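Local coordinates for CT263 (Chlamydia trachomatis, PDB 4QAS), which is a nucleosidase of the MTAN family that probably hydrolyses the N-glycosidic bond of futalosine-type intermediates on the futalosine route to menaquinone, at residues V59-P65 with F146-Q150; K8-A14 with L44-L50. The protein carries 1 engineered substitution. All blocks are in the same frame, centred on the assembly; numbering follows the deposited sequence.

Interaction 1 (V59-P65 with F146-Q150); sequences VQALSPP and FIAKQ
Residues 59-61 form a 3-10 turn, closed by Leu62 N to Val59 O at 3.2 Å; Leu62 (phi/psi -141/32) turns the chain out of it, and Ser63 to Pro65 run extended, with a cis peptide before Pro64. Helical residues 146-150 face it, CA atoms lying 8.5 Å apart at Val59 and Phe146 but 6.0 Å at Pro65 and Gln150. Phe146 (chi1 t) sends its ring across that wider end: Val59 O meets the ring edge, 3.5 Å from Phe146 CZ, Val59 CG2 lies 3.9 Å from Phe146 CE1, and Leu62 CB 3.8 Å from Phe146 CE2. Ile147 leans sideways, Leu62 CD1 reaching its CG1 at 3.9 Å; both side chains rest on Trp72 of strand 71-80. One turn after Phe146, Gln150 folds back (chi1 and chi2 both m) so that its NE2 donates to Leu62 O at 3.0 Å (169°). Gln150 NE2 also donates to water 1 (2.9 Å), 2.8 Å from Ser63 OG. Pro65 CB packs 3.7 Å from Gln150 O. A glutamine amide binding a loop carbonyl beside an apolar patch thus lays helix 144-153 against the connection entering strand 71-80, consistent with the alpha/beta phosphorylase/hydrolase-like fold of the MTAN family.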
loop_
_atom_site.group_PDB
_atom_site.type_symbol
_atom_site.label_atom_id
_atom_site.label_comp_id
_atom_site.label_asym_id
_atom_site.label_seq_id
_atom_site.Cartn_x
_atom_site.Cartn_y
_atom_site.Cartn_z
ATOM N N VAL A 59 -11.964 11.088 -25.854
ATOM C CA VAL A 59 -11.816 12.369 -25.162
ATOM C C VAL A 59 -12.826 12.492 -24.032
ATOM O O VAL A 59 -12.526 13.065 -22.980
ATOM C CB VAL A 59 -11.920 13.555 -26.137
ATOM C CG1 VAL A 59 -13.311 13.616 -26.815
ATOM C CG2 VAL A 59 -11.628 14.861 -25.386
ATOM N N GLN A 60 -14.031 11.952 -24.226
ATOM C CA GLN A 60 -15.057 12.046 -23.194
ATOM C C GLN A 60 -14.741 11.220 -21.947
ATOM O O GLN A 60 -15.545 11.231 -21.007
ATOM C CB GLN A 60 -16.412 11.672 -23.788
ATOM C CG GLN A 60 -16.875 12.695 -24.830
ATOM C CD GLN A 60 -18.259 12.418 -25.368
ATOM O OE1 GLN A 60 -18.423 12.106 -26.547
ATOM N NE2 GLN A 60 -19.268 12.542 -24.506
ATOM N N ALA A 61 -13.607 10.526 -21.894
ATOM C CA ALA A 61 -13.201 9.888 -20.650
ATOM C C ALA A 61 -12.904 10.914 -19.564
ATOM O O ALA A 61 -12.999 10.595 -18.372
ATOM C CB ALA A 61 -11.959 9.039 -20.894
ATOM N N LEU A 62 -12.503 12.131 -19.952
ATOM C CA LEU A 62 -12.164 13.205 -19.019
ATOM C C LEU A 62 -12.664 14.541 -19.536
ATOM O O LEU A 62 -12.053 15.588 -19.290
ATOM C CB LEU A 62 -10.641 13.303 -18.809
ATOM C CG LEU A 62 -9.974 12.574 -17.658
ATOM C CD1 LEU A 62 -8.514 13.022 -17.622
ATOM C CD2 LEU A 62 -10.626 12.814 -16.316
ATOM N N SER A 63 -13.771 14.525 -20.261
ATOM C CA SER A 63 -14.339 15.734 -20.810
ATOM C C SER A 63 -15.855 15.627 -20.671
ATOM O O SER A 63 -16.453 14.707 -21.238
ATOM C CB SER A 63 -13.954 15.869 -22.273
ATOM O OG SER A 63 -14.505 17.052 -22.818
ATOM N N PRO A 64 -16.488 16.536 -19.894
ATOM C CA PRO A 64 -15.850 17.608 -19.119
ATOM C C PRO A 64 -15.002 17.038 -17.995
ATOM O O PRO A 64 -15.272 15.931 -17.518
ATOM C CB PRO A 64 -17.034 18.383 -18.531
ATOM C CG PRO A 64 -18.139 17.414 -18.485
ATOM C CD PRO A 64 -17.940 16.478 -19.648
ATOM N N PRO A 65 -13.954 17.763 -17.603
ATOM C CA PRO A 65 -13.074 17.247 -16.568
ATOM C C PRO A 65 -13.783 17.211 -15.229
ATOM O O PRO A 65 -14.629 18.072 -14.927
ATOM C CB PRO A 65 -11.910 18.253 -16.560
ATOM C CG PRO A 65 -12.464 19.475 -17.082
ATOM C CD PRO A 65 -13.527 19.091 -18.069
ATOM N N PHE A 146 -2.752 14.605 -22.264
ATOM C CA PHE A 146 -4.195 14.779 -22.243
ATOM C C PHE A 146 -4.698 15.045 -20.831
ATOM O O PHE A 146 -5.490 15.962 -20.614
ATOM C CB PHE A 146 -4.849 13.525 -22.830
ATOM C CG PHE A 146 -6.338 13.474 -22.648
ATOM C CD1 PHE A 146 -7.130 14.408 -23.271
ATOM C CD2 PHE A 146 -6.942 12.506 -21.850
ATOM C CE1 PHE A 146 -8.504 14.406 -23.134
ATOM C CE2 PHE A 146 -8.331 12.494 -21.702
ATOM C CZ PHE A 146 -9.106 13.452 -22.347
ATOM N N ILE A 147 -4.211 14.273 -19.857
ATOM C CA ILE A 147 -4.701 14.417 -18.493
ATOM C C ILE A 147 -4.254 15.750 -17.907
ATOM O O ILE A 147 -5.037 16.448 -17.266
ATOM C CB ILE A 147 -4.228 13.230 -17.637
ATOM C CG1 ILE A 147 -4.855 11.933 -18.160
ATOM C CG2 ILE A 147 -4.596 13.456 -16.170
ATOM C CD1 ILE A 147 -4.203 10.666 -17.634
ATOM N N ALA A 148 -2.968 16.095 -18.078
ATOM C CA ALA A 148 -2.474 17.362 -17.535
ATOM C C ALA A 148 -3.226 18.540 -18.129
ATOM O O ALA A 148 -3.513 19.528 -17.438
ATOM C CB ALA A 148 -0.987 17.525 -17.815
ATOM N N LYS A 149 -3.517 18.490 -19.432
ATOM C CA LYS A 149 -4.240 19.590 -20.057
ATOM C C LYS A 149 -5.667 19.678 -19.533
ATOM O O LYS A 149 -6.168 20.776 -19.266
ATOM C CB LYS A 149 -4.217 19.433 -21.573
ATOM C CG LYS A 149 -4.951 20.528 -22.326
ATOM C CD LYS A 149 -4.291 21.889 -22.107
ATOM C CE LYS A 149 -4.910 22.977 -22.977
ATOM N NZ LYS A 149 -6.363 23.149 -22.710
ATOM N N GLN A 150 -6.329 18.533 -19.344
ATOM C CA GLN A 150 -7.669 18.562 -18.760
ATOM C C GLN A 150 -7.638 19.099 -17.334
ATOM O O GLN A 150 -8.538 19.840 -16.931
ATOM C CB GLN A 150 -8.331 17.182 -18.825
ATOM C CG GLN A 150 -8.606 16.676 -20.242
ATOM C CD GLN A 150 -9.388 17.673 -21.056
ATOM O OE1 GLN A 150 -8.819 18.440 -21.832
ATOM N NE2 GLN A 150 -10.702 17.684 -20.878
HETATM O O HOH W 1 -12.939 19.211 -21.992
#

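Interaction 2 (K8-A14 with L44-L50); sequences KLLLIFA and LLDVMVL
Both backbones are extended and run in the same direction, strand 8-13 beside strand 44-49, with axes 4.7 Å apart at closest and crossing at -21°. The register is unbroken: Lys8 pairs with Leu44, Leu9 with Leu45, and so on to Phe13 with Val49, at CA-CA spacings of 4.7 to 5.0 Å. In the usual parallel pattern, odd-numbered residues of 8-13 bond to the residues flanking their partners: Leu9 N to Leu44 O (2.8 Å), Asp46 N to Leu9 O (3.0 Å), Leu11 N to Asp46 O (2.8 Å), Met48 N to Leu11 O (2.9 Å), Phe13 N to Met48 O (3.0 Å) and Leu50 N to Phe13 O (2.9 Å). CA-H...O contacts fill in between, such as Val47 CA to Leu11 O at 3.3 Å. On one face, Leu9 CD2 and Leu11 CD1 meet Leu45 CD1 at 3.7 and 3.9 Å, and Phe13 (chi1 m) brings CD2 to 3.7 Å from Val47 CG1. On the other, Leu10 CD1 touches Met48 CG at 3.9 Å, while the Asp46 carboxylate is held by Tyr69 and Thr37. Past the end of strand 44-49, Leu50 turns so that its CG lies 3.9 Å from Ile12 CG2. In this parallel pair of the mixed central sheet, 7-13 lies between 43-49 and 71-80; helix 16-25, in the connection toward the antiparallel 36-40/43-49 hairpin, covers the Leu11 and Phe13 face.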
loop_
_atom_site.group_PDB
_atom_site.type_symbol
_atom_site.label_atom_id
_atom_site.label_comp_id
_atom_site.label_asym_id
_atom_site.label_seq_id
_atom_site.Cartn_x
_atom_site.Cartn_y
_atom_site.Cartn_z
ATOM N N LYS A 8 -9.553 15.970 -1.270
ATOM C CA LYS A 8 -10.155 15.149 -2.316
ATOM C C LYS A 8 -9.107 14.869 -3.379
ATOM O O LYS A 8 -8.660 15.792 -4.073
ATOM C CB LYS A 8 -11.373 15.866 -2.909
ATOM C CG LYS A 8 -12.473 16.189 -1.894
ATOM C CD LYS A 8 -13.644 16.870 -2.593
ATOM C CE LYS A 8 -14.684 17.404 -1.627
ATOM N NZ LYS A 8 -15.861 17.939 -2.376
ATOM N N LEU A 9 -8.756 13.601 -3.531
ATOM C CA LEU A 9 -7.665 13.169 -4.382
ATOM C C LEU A 9 -8.237 12.264 -5.456
ATOM O O LEU A 9 -8.904 11.271 -5.135
ATOM C CB LEU A 9 -6.644 12.427 -3.530
ATOM C CG LEU A 9 -5.433 11.854 -4.251
ATOM C CD1 LEU A 9 -4.742 12.842 -5.176
ATOM C CD2 LEU A 9 -4.436 11.320 -3.217
ATOM N N LEU A 10 -7.999 12.620 -6.719
ATOM C CA LEU A 10 -8.419 11.819 -7.866
ATOM C C LEU A 10 -7.187 11.115 -8.420
ATOM O O LEU A 10 -6.206 11.778 -8.795
ATOM C CB LEU A 10 -9.031 12.703 -8.945
ATOM C CG LEU A 10 -9.456 11.982 -10.230
ATOM C CD1 LEU A 10 -10.529 10.923 -9.939
ATOM C CD2 LEU A 10 -9.944 12.971 -11.248
ATOM N N LEU A 11 -7.244 9.797 -8.502
ATOM C CA LEU A 11 -6.237 9.004 -9.192
ATOM C C LEU A 11 -6.766 8.602 -10.555
ATOM O O LEU A 11 -7.901 8.112 -10.670
ATOM C CB LEU A 11 -5.944 7.729 -8.418
ATOM C CG LEU A 11 -5.553 7.923 -6.960
ATOM C CD1 LEU A 11 -5.233 6.567 -6.305
ATOM C CD2 LEU A 11 -4.393 8.858 -6.733
ATOM N N ILE A 12 -5.954 8.819 -11.587
ATOM C CA ILE A 12 -6.329 8.543 -12.967
ATOM C C ILE A 12 -5.331 7.549 -13.519
ATOM O O ILE A 12 -4.118 7.813 -13.550
ATOM C CB ILE A 12 -6.367 9.809 -13.829
ATOM C CG1 ILE A 12 -7.320 10.836 -13.227
ATOM C CG2 ILE A 12 -6.810 9.460 -15.226
ATOM C CD1 ILE A 12 -7.186 12.196 -13.817
ATOM N N PHE A 13 -5.841 6.417 -13.975
ATOM C CA PHE A 13 -5.065 5.393 -14.654
ATOM C C PHE A 13 -5.571 5.258 -16.079
ATOM O O PHE A 13 -6.740 5.477 -16.364
ATOM C CB PHE A 13 -5.241 4.048 -13.957
ATOM C CG PHE A 13 -4.710 4.014 -12.557
ATOM C CD1 PHE A 13 -3.380 3.700 -12.315
ATOM C CD2 PHE A 13 -5.539 4.283 -11.469
ATOM C CE1 PHE A 13 -2.891 3.655 -11.029
ATOM C CE2 PHE A 13 -5.041 4.251 -10.188
ATOM C CZ PHE A 13 -3.735 3.939 -9.976
ATOM N N ALA A 14 -4.670 4.901 -16.989
ATOM C CA ALA A 14 -5.046 4.753 -18.384
ATOM C C ALA A 14 -5.844 3.489 -18.635
ATOM O O ALA A 14 -6.718 3.481 -19.498
ATOM C CB ALA A 14 -3.803 4.762 -19.294
ATOM N N LEU A 44 -10.865 11.904 0.755
ATOM C CA LEU A 44 -11.639 11.208 -0.259
ATOM C C LEU A 44 -10.668 10.794 -1.348
ATOM O O LEU A 44 -9.912 11.626 -1.875
ATOM C CB LEU A 44 -12.692 12.125 -0.867
ATOM C CG LEU A 44 -13.474 11.577 -2.073
ATOM C CD1 LEU A 44 -14.420 10.464 -1.634
ATOM C CD2 LEU A 44 -14.252 12.697 -2.729
ATOM N N LEU A 45 -10.683 9.516 -1.689
ATOM C CA LEU A 45 -9.822 8.957 -2.710
ATOM C C LEU A 45 -10.701 8.329 -3.785
ATOM O O LEU A 45 -11.366 7.319 -3.526
ATOM C CB LEU A 45 -8.904 7.915 -2.067
ATOM C CG LEU A 45 -7.808 7.368 -2.935
ATOM C CD1 LEU A 45 -6.848 8.477 -3.365
ATOM C CD2 LEU A 45 -7.096 6.273 -2.135
ATOM N N ASP A 46 -10.699 8.909 -4.989
ATOM C CA ASP A 46 -11.484 8.392 -6.098
ATOM C C ASP A 46 -10.520 7.901 -7.164
ATOM O O ASP A 46 -9.399 8.407 -7.290
ATOM C CB ASP A 46 -12.405 9.470 -6.676
ATOM C CG ASP A 46 -13.569 9.828 -5.753
ATOM O OD1 ASP A 46 -13.809 9.082 -4.773
ATOM O OD2 ASP A 46 -14.211 10.852 -6.039
ATOM N N VAL A 47 -10.969 6.921 -7.949
ATOM C CA VAL A 47 -10.149 6.362 -9.019
ATOM C C VAL A 47 -10.962 6.315 -10.291
ATOM O O VAL A 47 -12.067 5.768 -10.302
ATOM C CB VAL A 47 -9.652 4.949 -8.668
ATOM C CG1 VAL A 47 -8.825 4.388 -9.814
ATOM C CG2 VAL A 47 -8.822 4.993 -7.431
ATOM N N MET A 48 -10.395 6.849 -11.371
ATOM C CA MET A 48 -10.944 6.706 -12.712
ATOM C C MET A 48 -9.960 5.980 -13.609
ATOM O O MET A 48 -8.757 6.211 -13.547
ATOM C CB MET A 48 -11.246 8.064 -13.277
ATOM C CG MET A 48 -12.406 8.664 -12.542
ATOM S SD MET A 48 -12.853 10.305 -13.088
ATOM C CE MET A 48 -14.155 10.706 -11.921
ATOM N N VAL A 49 -10.493 5.107 -14.445
ATOM C CA VAL A 49 -9.720 4.335 -15.412
ATOM C C VAL A 49 -10.212 4.754 -16.797
ATOM O O VAL A 49 -11.400 4.602 -17.111
ATOM C CB VAL A 49 -9.916 2.831 -15.186
ATOM C CG1 VAL A 49 -9.086 2.038 -16.200
ATOM C CG2 VAL A 49 -9.524 2.448 -13.774
ATOM N N LEU A 50 -9.312 5.294 -17.626
ATOM C CA LEU A 50 -9.750 5.955 -18.858
ATOM C C LEU A 50 -10.269 4.970 -19.893
ATOM O O LEU A 50 -11.284 5.221 -20.535
ATOM C CB LEU A 50 -8.623 6.796 -19.463
ATOM C CG LEU A 50 -8.141 7.939 -18.575
ATOM C CD1 LEU A 50 -7.036 8.700 -19.268
ATOM C CD2 LEU A 50 -9.287 8.892 -18.225
#

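How the interactions relate
Interaction 2 comes first along the chain, joining strands 7-13 and 43-49; interaction 1 follows, linking the loop between strands 43-49 and 71-80 to the later helix 144-153. Their centres are 13 Å apart, yet they share a continuous apolar core at the C-terminal ends of the paired strands. Ile147 CG2 lies 3.7 Å from Ile12 CD1, while Leu50 CD2 is 3.8 Å from both Ala61 CB and Leu62 CG. Trp72 of strand 71-80 is shared by both contacts, touching Leu10 and Ile12 as well as Leu62, Pro65 and Ile147. Helix 144-153 and the loop pack over the Ile12 and Leu50 end of one sheet face, opposite helix 16-25, giving a layered alpha/beta core.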